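Local structure of transcriptional regulator, Crp/Fnr family (Eubacterium rectale ATCC 33656, 3DV8) at residues A[137-140]-A[141-145]; A[144-147]-A[148-152]; A[173-176]-A[177-181]. The protein probably regulates transcription as a dimeric Crp/Fnr-type factor, joining a cyclic nucleotide-binding-type domain to a DNA-binding helix-turn-helix domain. All coordinates share one frame; numbering follows the deposited sequence.

Interaction 1: residues A[137-140]-A[141-145]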
HETATM    1  N   MSE A 137       0.975  -2.329  -3.710  1.00 55.89           N
HETATM    2  CA  MSE A 137       2.147  -3.195  -3.419  1.00 56.47           C
HETATM    3  C   MSE A 137       2.992  -3.503  -4.653  1.00 57.58           C
HETATM    4  O   MSE A 137       4.211  -3.660  -4.520  1.00 56.85           O
HETATM    5  CB  MSE A 137       1.736  -4.468  -2.688  1.00 56.02           C
HETATM    6  CG  MSE A 137       1.261  -4.225  -1.264  1.00 57.55           C
HETATM    7 SE   MSE A 137       2.706  -3.872  -0.032  0.75 52.09          SE
HETATM    8  CE  MSE A 137       3.011  -2.164  -0.457  1.00 62.35           C
ATOM      9  N   TRP A 138       2.353  -3.613  -5.827  1.00 59.04           N
ATOM     10  CA  TRP A 138       3.078  -3.747  -7.095  1.00 61.84           C
ATOM     11  C   TRP A 138       3.878  -2.456  -7.346  1.00 61.62           C
ATOM     12  O   TRP A 138       5.013  -2.526  -7.842  1.00 60.95           O
ATOM     13  CB  TRP A 138       2.152  -4.069  -8.279  1.00 64.91           C
ATOM     14  CG  TRP A 138       2.827  -3.895  -9.622  1.00 70.41           C
ATOM     15  CD1 TRP A 138       3.696  -4.764 -10.233  1.00 73.13           C
ATOM     16  CD2 TRP A 138       2.707  -2.760 -10.502  1.00 74.78           C
ATOM     17  NE1 TRP A 138       4.119  -4.241 -11.440  1.00 74.07           N
ATOM     18  CE2 TRP A 138       3.530  -3.016 -11.631  1.00 75.54           C
ATOM     19  CE3 TRP A 138       1.979  -1.550 -10.447  1.00 74.58           C
ATOM     20  CZ2 TRP A 138       3.640  -2.105 -12.706  1.00 74.87           C
ATOM     21  CZ3 TRP A 138       2.093  -0.634 -11.512  1.00 72.83           C
ATOM     22  CH2 TRP A 138       2.919  -0.923 -12.628  1.00 73.44           C
ATOM     23  N   LEU A 139       3.282  -1.306  -6.990  1.00 61.53           N
ATOM     24  CA  LEU A 139       3.942  -0.011  -7.102  1.00 61.38           C
ATOM     25  C   LEU A 139       5.180   0.086  -6.197  1.00 61.15           C
ATOM     26  O   LEU A 139       6.207   0.569  -6.669  1.00 60.37           O
ATOM     27  CB  LEU A 139       2.970   1.144  -6.837  1.00 61.07           C
ATOM     28  CG  LEU A 139       3.490   2.574  -7.054  1.00 61.13           C
ATOM     29  CD1 LEU A 139       4.073   2.770  -8.430  1.00 58.81           C
ATOM     30  CD2 LEU A 139       2.384   3.551  -6.826  1.00 61.02           C
ATOM     31  N   ILE A 140       5.103  -0.362  -4.933  1.00 61.66           N
ATOM     32  CA  ILE A 140       6.299  -0.352  -4.047  1.00 63.18           C
ATOM     33  C   ILE A 140       7.403  -1.215  -4.664  1.00 63.49           C
ATOM     34  O   ILE A 140       8.543  -0.766  -4.759  1.00 62.52           O
ATOM     35  CB  ILE A 140       6.036  -0.800  -2.571  1.00 62.83           C
ATOM     36  CG1 ILE A 140       5.211   0.250  -1.822  1.00 65.41           C
ATOM     37  CG2 ILE A 140       7.356  -1.009  -1.801  1.00 61.26           C
ATOM     38  CD1 ILE A 140       5.280   0.131  -0.262  1.00 64.98           C
ATOM     39  N   GLU A 141       7.033  -2.424  -5.105  1.00 64.62           N
ATOM     40  CA  GLU A 141       7.955  -3.354  -5.782  1.00 65.75           C
ATOM     41  C   GLU A 141       8.607  -2.733  -7.030  1.00 66.05           C
ATOM     42  O   GLU A 141       9.816  -2.926  -7.236  1.00 66.77           O
ATOM     43  CB  GLU A 141       7.253  -4.687  -6.124  1.00 66.40           C
ATOM     44  CG  GLU A 141       6.922  -5.544  -4.867  1.00 69.84           C
ATOM     45  CD  GLU A 141       5.972  -6.735  -5.111  1.00 68.81           C
ATOM     46  OE1 GLU A 141       5.535  -6.973  -6.261  1.00 75.82           O
ATOM     47  OE2 GLU A 141       5.654  -7.442  -4.122  1.00 77.14           O
ATOM     48  N   GLN A 142       7.820  -1.959  -7.803  1.00 65.32           N
ATOM     49  CA  GLN A 142       8.316  -1.296  -9.019  0.50 65.08           C
ATOM     50  C   GLN A 142       9.277  -0.161  -8.629  1.00 65.16           C
ATOM     51  O   GLN A 142      10.394  -0.095  -9.136  1.00 65.63           O
ATOM     52  CB  GLN A 142       7.175  -0.755  -9.914  0.50 64.78           C
ATOM     53  CG  GLN A 142       7.610  -0.546 -11.378  0.50 64.84           C
ATOM     54  CD  GLN A 142       6.686   0.350 -12.233  0.50 64.74           C
ATOM     55  OE1 GLN A 142       6.380   1.493 -11.877  0.50 61.11           O
ATOM     56  NE2 GLN A 142       6.304  -0.156 -13.402  0.50 61.19           N
ATOM     57  N   ILE A 143       8.847   0.718  -7.715  1.00 65.00           N
ATOM     58  CA  ILE A 143       9.657   1.863  -7.226  1.00 65.47           C
ATOM     59  C   ILE A 143      11.019   1.456  -6.642  1.00 66.85           C
ATOM     60  O   ILE A 143      12.041   2.073  -6.948  1.00 67.88           O
ATOM     61  CB  ILE A 143       8.906   2.660  -6.120  1.00 65.31           C
ATOM     62  CG1 ILE A 143       7.713   3.421  -6.695  1.00 66.29           C
ATOM     63  CG2 ILE A 143       9.808   3.677  -5.449  1.00 64.16           C
ATOM     64  CD1 ILE A 143       6.753   3.884  -5.616  1.00 65.75           C
HETATM   65  N   MSE A 144      11.014   0.420  -5.808  1.00 67.51           N
HETATM   66  CA  MSE A 144      12.221  -0.048  -5.113  1.00 67.31           C
HETATM   67  C   MSE A 144      13.189  -0.842  -5.975  1.00 66.62           C
HETATM   68  O   MSE A 144      14.381  -0.521  -6.033  1.00 66.42           O
HETATM   69  CB  MSE A 144      11.827  -0.912  -3.905  1.00 67.71           C
HETATM   70  CG  MSE A 144      11.041  -0.200  -2.818  1.00 68.60           C
HETATM   71 SE   MSE A 144      12.091   1.020  -1.768  0.75 73.26          SE
HETATM   72  CE  MSE A 144      12.351   2.510  -2.950  1.00 74.59           C
ATOM     73  N   TRP A 145      12.659  -1.858  -6.651  1.00 65.67           N
ATOM     74  CA  TRP A 145      13.486  -2.812  -7.388  1.00 65.11           C
ATOM     75  C   TRP A 145      13.805  -2.434  -8.847  1.00 65.03           C
ATOM     76  O   TRP A 145      14.834  -2.878  -9.364  1.00 65.52           O
ATOM     77  CB  TRP A 145      12.897  -4.239  -7.289  1.00 65.53           C
ATOM     78  CG  TRP A 145      12.410  -4.675  -5.876  1.00 66.30           C
ATOM     79  CD1 TRP A 145      11.252  -5.363  -5.592  1.00 67.11           C
ATOM     80  CD2 TRP A 145      13.018  -4.381  -4.592  1.00 66.10           C
ATOM     81  NE1 TRP A 145      11.128  -5.559  -4.228  1.00 67.74           N
ATOM     82  CE2 TRP A 145      12.186  -4.965  -3.590  1.00 66.60           C
ATOM     83  CE3 TRP A 145      14.189  -3.699  -4.189  1.00 66.62           C
ATOM     84  CZ2 TRP A 145      12.490  -4.892  -2.213  1.00 64.13           C
ATOM     85  CZ3 TRP A 145      14.491  -3.622  -2.809  1.00 65.41           C
ATOM     86  CH2 TRP A 145      13.637  -4.217  -1.846  1.00 65.34           C
TER
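W138 and Q142 both carry CG anti to the backbone N (chi1 167° for the tryptophan), which sends indole and carboxamide the same way from successive turns of helix 119-145. This long helix fits the dimerisation helix of Crp/Fnr regulators, and the contact covers its last turns. Q142 was modelled in two conformers, and the amide placement given here holds for one of them. In it the glutamine chain is extended beyond CG and lies alongside the tryptophan; its NE2 comes 3.4 Å from W138 CZ2, at the six-membered end of the indole. Amide and ring planes are 54° apart, so the two groups are not stacked. The other end of the amide is probably taken up as well, Q142 OE1 accepting a hydrogen bond from R151 NE on helix 148-163.

The neighbouring ridge is apolar. L139 leans its CG and CD1 across the end of I143, with L139 CG 3.8 Å from I143 CD1, and these side chains also pack on L69 and I67 of strand 66-72 respectively. I143 and the selenomethionine M144 each pack against the second subunit, on its M144 and I143 respectively, which places this end of the helix in the subunit interface.

Main-chain i to i+4 bonds set the one-turn spacing on which these pairs depend. The straightest runs from I143 N to L139 O at 2.8 Å with an N-H...O angle of 174°. With the same spacing, the methyl branch I140 CG2 faces M144 CG one turn on, 3.9 Å away.

Interaction 2: residues A[144-147]-A[148-152]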
HETATM    1  N   MSE A 144      11.014   0.420  -5.808  1.00 67.51           N
HETATM    2  CA  MSE A 144      12.221  -0.048  -5.113  1.00 67.31           C
HETATM    3  C   MSE A 144      13.189  -0.842  -5.975  1.00 66.62           C
HETATM    4  O   MSE A 144      14.381  -0.521  -6.033  1.00 66.42           O
HETATM    5  CB  MSE A 144      11.827  -0.912  -3.905  1.00 67.71           C
HETATM    6  CG  MSE A 144      11.041  -0.200  -2.818  1.00 68.60           C
HETATM    7 SE   MSE A 144      12.091   1.020  -1.768  0.75 73.26          SE
HETATM    8  CE  MSE A 144      12.351   2.510  -2.950  1.00 74.59           C
ATOM      9  N   TRP A 145      12.659  -1.858  -6.651  1.00 65.67           N
ATOM     10  CA  TRP A 145      13.486  -2.812  -7.388  1.00 65.11           C
ATOM     11  C   TRP A 145      13.805  -2.434  -8.847  1.00 65.03           C
ATOM     12  O   TRP A 145      14.834  -2.878  -9.364  1.00 65.52           O
ATOM     13  CB  TRP A 145      12.897  -4.239  -7.289  1.00 65.53           C
ATOM     14  CG  TRP A 145      12.410  -4.675  -5.876  1.00 66.30           C
ATOM     15  CD1 TRP A 145      11.252  -5.363  -5.592  1.00 67.11           C
ATOM     16  CD2 TRP A 145      13.018  -4.381  -4.592  1.00 66.10           C
ATOM     17  NE1 TRP A 145      11.128  -5.559  -4.228  1.00 67.74           N
ATOM     18  CE2 TRP A 145      12.186  -4.965  -3.590  1.00 66.60           C
ATOM     19  CE3 TRP A 145      14.189  -3.699  -4.189  1.00 66.62           C
ATOM     20  CZ2 TRP A 145      12.490  -4.892  -2.213  1.00 64.13           C
ATOM     21  CZ3 TRP A 145      14.491  -3.622  -2.809  1.00 65.41           C
ATOM     22  CH2 TRP A 145      13.637  -4.217  -1.846  1.00 65.34           C
ATOM     23  N   LYS A 146      12.972  -1.621  -9.502  1.00 64.15           N
ATOM     24  CA  LYS A 146      13.211  -1.226 -10.902  1.00 63.40           C
ATOM     25  C   LYS A 146      13.672   0.230 -11.078  1.00 61.95           C
ATOM     26  O   LYS A 146      13.042   1.152 -10.576  1.00 61.45           O
ATOM     27  CB  LYS A 146      11.989  -1.580 -11.763  1.00 63.55           C
ATOM     28  CG  LYS A 146      11.854  -3.123 -11.928  1.00 65.64           C
ATOM     29  CD  LYS A 146      10.700  -3.564 -12.832  1.00 65.54           C
ATOM     30  CE  LYS A 146      10.809  -5.052 -13.217  1.00 66.95           C
ATOM     31  NZ  LYS A 146      11.987  -5.352 -14.118  1.00 65.31           N
ATOM     32  N   SER A 147      14.798   0.410 -11.781  1.00 61.27           N
ATOM     33  CA  SER A 147      15.367   1.736 -12.103  1.00 60.20           C
ATOM     34  C   SER A 147      14.458   2.550 -13.043  1.00 59.24           C
ATOM     35  O   SER A 147      13.603   1.989 -13.731  1.00 57.94           O
ATOM     36  CB  SER A 147      16.767   1.585 -12.706  1.00 59.55           C
ATOM     37  OG  SER A 147      16.750   0.649 -13.762  1.00 56.90           O
ATOM     38  N   LEU A 148      14.685   3.869 -13.076  1.00 59.11           N
ATOM     39  CA  LEU A 148      13.815   4.826 -13.793  1.00 58.88           C
ATOM     40  C   LEU A 148      13.665   4.543 -15.289  1.00 58.88           C
ATOM     41  O   LEU A 148      12.560   4.669 -15.812  1.00 59.39           O
ATOM     42  CB  LEU A 148      14.240   6.281 -13.534  1.00 57.60           C
ATOM     43  CG  LEU A 148      13.295   7.411 -13.980  1.00 58.88           C
ATOM     44  CD1 LEU A 148      11.905   7.329 -13.350  1.00 53.07           C
ATOM     45  CD2 LEU A 148      13.930   8.755 -13.658  1.00 59.09           C
ATOM     46  N   ASP A 149      14.754   4.153 -15.956  1.00 58.83           N
ATOM     47  CA  ASP A 149      14.706   3.762 -17.380  1.00 59.03           C
ATOM     48  C   ASP A 149      13.696   2.620 -17.614  1.00 59.44           C
ATOM     49  O   ASP A 149      12.916   2.668 -18.571  1.00 60.07           O
ATOM     50  CB  ASP A 149      16.105   3.401 -17.958  1.00 59.33           C
ATOM     51  CG  ASP A 149      16.791   2.228 -17.238  1.00 61.33           C
ATOM     52  OD1 ASP A 149      16.587   2.047 -16.019  1.00 61.67           O
ATOM     53  OD2 ASP A 149      17.565   1.502 -17.897  1.00 63.42           O
ATOM     54  N   LYS A 150      13.680   1.633 -16.715  1.00 58.64           N
ATOM     55  CA  LYS A 150      12.756   0.499 -16.820  1.00 58.33           C
ATOM     56  C   LYS A 150      11.306   0.901 -16.570  1.00 58.03           C
ATOM     57  O   LYS A 150      10.401   0.417 -17.253  1.00 58.41           O
ATOM     58  CB  LYS A 150      13.177  -0.642 -15.891  1.00 58.27           C
ATOM     59  CG  LYS A 150      14.524  -1.220 -16.270  1.00 57.90           C
ATOM     60  CD  LYS A 150      14.813  -2.553 -15.611  1.00 59.15           C
ATOM     61  CE  LYS A 150      15.711  -2.464 -14.412  1.00 63.76           C
ATOM     62  NZ  LYS A 150      17.159  -2.251 -14.787  1.00 59.04           N
ATOM     63  N   ARG A 151      11.104   1.817 -15.627  1.00 57.98           N
ATOM     64  CA  ARG A 151       9.768   2.313 -15.273  1.00 58.18           C
ATOM     65  C   ARG A 151       9.177   3.212 -16.359  1.00 58.28           C
ATOM     66  O   ARG A 151       7.973   3.156 -16.598  1.00 59.01           O
ATOM     67  CB  ARG A 151       9.799   3.008 -13.907  1.00 58.57           C
ATOM     68  CG  ARG A 151      10.201   2.032 -12.797  1.00 58.25           C
ATOM     69  CD  ARG A 151      10.300   2.644 -11.431  1.00 58.22           C
ATOM     70  NE  ARG A 151       9.016   3.193 -11.006  1.00 58.60           N
ATOM     71  CZ  ARG A 151       8.763   4.446 -10.607  1.00 57.65           C
ATOM     72  NH1 ARG A 151       9.718   5.364 -10.438  1.00 55.75           N
ATOM     73  NH2 ARG A 151       7.503   4.754 -10.287  1.00 61.44           N
ATOM     74  N   VAL A 152      10.019   4.034 -16.998  1.00 57.90           N
ATOM     75  CA  VAL A 152       9.608   4.861 -18.141  1.00 57.76           C
ATOM     76  C   VAL A 152       9.224   3.917 -19.295  1.00 58.02           C
ATOM     77  O   VAL A 152       8.151   4.070 -19.876  1.00 58.50           O
ATOM     78  CB  VAL A 152      10.699   5.900 -18.576  1.00 57.71           C
ATOM     79  CG1 VAL A 152      10.285   6.646 -19.858  1.00 53.62           C
ATOM     80  CG2 VAL A 152      10.963   6.898 -17.452  1.00 54.98           C
TER
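S147 and K150 meet at the start of helix 148-163, where the lysine side chain folds back to the serine hydroxyl. K150 leaves its backbone with CG anti to the carbonyl carbon, then bends at chi3 (-100°) and chi4, so that NZ donates to S147 OG at 3.1 Å. D149, two residues after the serine, turns its carboxylate to the same hydroxyl. S147 OG donates to D149 OD1 at 2.7 Å, meeting that oxygen nearly along its C-O axis. One hydroxyl thus takes a bond from an ammonium group and gives one to a carboxylate, two bonds that probably fix the rotation of the hydroxyl, which lies between the two charged groups.

S147 occupies the N-cap position, but its side chain makes no capping bond and serves this polar group instead. Its carbonyl begins the helical bonding: R151 N reaches S147 O at 3.1 Å, in the carbonyl plane and with an N-H...O angle of 152°. K150 N adds a weak bond to the same oxygen at 3.0 Å.

R151 approaches along its aliphatic part, which passes by the K146 carbonyl; its CG is 4.2 Å from K146 CB, while the guanidinium is carried onward by a bend at chi3 (61°). From there R151 NH2 probably bonds to L179 O. K146 NZ instead reaches Q218 O.

This short link joins the end of helix 119-145 to helix 148-163, at the position of the interdomain hinge in Crp relatives; L148 and D149 lie against helix 183-195, and K146 ties the turn to helix 211-219.

Interaction 3: residues A[173-176]-A[177-181]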
ATOM      1  N   GLU A 173       5.879  16.414 -18.225  1.00 57.45           N
ATOM      2  CA  GLU A 173       5.307  16.659 -16.885  1.00 57.14           C
ATOM      3  C   GLU A 173       4.345  15.527 -16.472  1.00 56.71           C
ATOM      4  O   GLU A 173       4.415  15.055 -15.344  1.00 57.14           O
ATOM      5  CB  GLU A 173       4.532  18.006 -16.790  1.00 57.57           C
ATOM      6  CG  GLU A 173       5.331  19.344 -16.863  1.00 60.21           C
ATOM      7  CD  GLU A 173       5.713  19.806 -18.280  1.00 63.14           C
ATOM      8  OE1 GLU A 173       5.698  18.982 -19.217  1.00 66.43           O
ATOM      9  OE2 GLU A 173       6.064  20.995 -18.457  1.00 65.30           O
ATOM     10  N   THR A 174       3.456  15.116 -17.381  1.00 55.94           N
ATOM     11  CA  THR A 174       2.468  14.036 -17.125  1.00 55.45           C
ATOM     12  C   THR A 174       3.164  12.710 -16.796  1.00 54.90           C
ATOM     13  O   THR A 174       2.731  12.000 -15.884  1.00 55.78           O
ATOM     14  CB  THR A 174       1.494  13.794 -18.337  1.00 55.12           C
ATOM     15  OG1 THR A 174       1.014  15.044 -18.839  1.00 53.67           O
ATOM     16  CG2 THR A 174       0.310  12.917 -17.928  1.00 54.30           C
ATOM     17  N   ILE A 175       4.231  12.393 -17.538  1.00 53.70           N
ATOM     18  CA  ILE A 175       5.023  11.167 -17.316  1.00 54.00           C
ATOM     19  C   ILE A 175       5.691  11.287 -15.929  1.00 54.10           C
ATOM     20  O   ILE A 175       5.559  10.372 -15.118  1.00 54.80           O
ATOM     21  CB  ILE A 175       6.073  10.889 -18.453  1.00 54.00           C
ATOM     22  CG1 ILE A 175       5.384  10.742 -19.824  1.00 54.04           C
ATOM     23  CG2 ILE A 175       6.901   9.629 -18.140  1.00 51.12           C
ATOM     24  CD1 ILE A 175       6.323  10.759 -21.002  1.00 52.96           C
ATOM     25  N   ALA A 176       6.351  12.421 -15.661  1.00 53.21           N
ATOM     26  CA  ALA A 176       6.957  12.718 -14.339  1.00 53.13           C
ATOM     27  C   ALA A 176       5.946  12.588 -13.193  1.00 52.66           C
ATOM     28  O   ALA A 176       6.266  12.028 -12.154  1.00 52.79           O
ATOM     29  CB  ALA A 176       7.590  14.114 -14.319  1.00 51.71           C
ATOM     30  N   ASN A 177       4.733  13.101 -13.407  1.00 53.06           N
ATOM     31  CA  ASN A 177       3.632  13.013 -12.433  1.00 53.67           C
ATOM     32  C   ASN A 177       3.089  11.591 -12.246  1.00 54.12           C
ATOM     33  O   ASN A 177       2.599  11.261 -11.172  1.00 53.23           O
ATOM     34  CB  ASN A 177       2.498  13.987 -12.790  1.00 54.35           C
ATOM     35  CG  ASN A 177       2.912  15.466 -12.665  1.00 55.05           C
ATOM     36  OD1 ASN A 177       3.960  15.790 -12.103  1.00 59.16           O
ATOM     37  ND2 ASN A 177       2.084  16.360 -13.197  1.00 51.17           N
ATOM     38  N   HIS A 178       3.168  10.762 -13.286  1.00 55.57           N
ATOM     39  CA  HIS A 178       2.801   9.342 -13.172  1.00 56.50           C
ATOM     40  C   HIS A 178       3.799   8.531 -12.345  1.00 57.83           C
ATOM     41  O   HIS A 178       3.389   7.701 -11.540  1.00 58.97           O
ATOM     42  CB  HIS A 178       2.638   8.676 -14.547  1.00 56.11           C
ATOM     43  CG  HIS A 178       1.305   8.907 -15.171  1.00 57.42           C
ATOM     44  ND1 HIS A 178       0.137   8.493 -14.567  1.00 57.10           N
ATOM     45  CD2 HIS A 178       0.945   9.453 -16.357  1.00 58.78           C
ATOM     46  CE1 HIS A 178      -0.886   8.801 -15.340  1.00 58.38           C
ATOM     47  NE2 HIS A 178      -0.424   9.376 -16.437  1.00 57.78           N
ATOM     48  N   LEU A 179       5.091   8.798 -12.541  1.00 58.92           N
ATOM     49  CA  LEU A 179       6.183   8.044 -11.927  1.00 60.11           C
ATOM     50  C   LEU A 179       6.799   8.602 -10.634  1.00 60.86           C
ATOM     51  O   LEU A 179       7.634   7.927 -10.035  1.00 61.04           O
ATOM     52  CB  LEU A 179       7.309   7.877 -12.972  1.00 60.26           C
ATOM     53  CG  LEU A 179       6.940   7.244 -14.321  1.00 59.35           C
ATOM     54  CD1 LEU A 179       8.164   7.208 -15.208  1.00 57.14           C
ATOM     55  CD2 LEU A 179       6.360   5.844 -14.162  1.00 54.56           C
ATOM     56  N   GLY A 180       6.406   9.790 -10.176  1.00 61.03           N
ATOM     57  CA  GLY A 180       7.053  10.386  -9.003  1.00 61.16           C
ATOM     58  C   GLY A 180       8.440  10.932  -9.306  1.00 61.98           C
ATOM     59  O   GLY A 180       9.296  10.925  -8.423  1.00 62.75           O
ATOM     60  N   SER A 181       8.657  11.423 -10.532  1.00 62.34           N
ATOM     61  CA  SER A 181       9.938  11.992 -10.970  1.00 63.21           C
ATOM     62  C   SER A 181       9.772  13.487 -11.294  1.00 64.06           C
ATOM     63  O   SER A 181       8.697  14.057 -11.059  1.00 64.22           O
ATOM     64  CB  SER A 181      10.447  11.218 -12.188  1.00 63.14           C
ATOM     65  OG  SER A 181      11.778  11.597 -12.500  1.00 63.58           O
TER
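N177 and E173 stand one turn apart on helix 172-179, consistent with the first helix of the helix-turn-helix in the Crp-like domain, with helix 183-195 following as the probable recognition helix. N177 N donates to E173 O at 2.8 Å, and the asparagine's side-chain amide lies next to that same carbonyl without bonding to it. With an alanine in place of N177, the packing on E66 and beside the E173 carbonyl would probably be lost.

Alongside, T174 and H178 point the same way, T174 CG2 meeting the imidazole at H178 CD2, 3.9 Å away. Further out, ring and hydroxyl are positioned separately: H178 ND1 bonds T68 OG1 on strand 66-72 and the ring meets F155, while T174 OG1 bonds T171 OG1. On the buried side I175 CG2 packs on L179 CD1, with F155 and V152 of helix 148-163 behind them.

G180, with positive phi (74°), lets the chain leave the helix and turn toward helix 183-195. S181 N then closes back on A176 O at 3.0 Å, with an N-H...O angle of 158°.

Along the chain the three contacts come in order. Interactions 1 and 2 share M144 and W145, their centres about 9 Å apart, and interaction 2 passes from helix 119-145 to helix 148-163. Interaction 3, on helix 172-179, lies about 13 Å between centres from interaction 2 and about 15 Å from interaction 1, which it does not touch. R151, in interaction 2, reaches toward both of the other contacts. Interactions 1 and 2 also reach the second subunit. The contacts thus link the subunit interface to the helix-turn-helix, a path that may carry signal between domains, as in other members of this family.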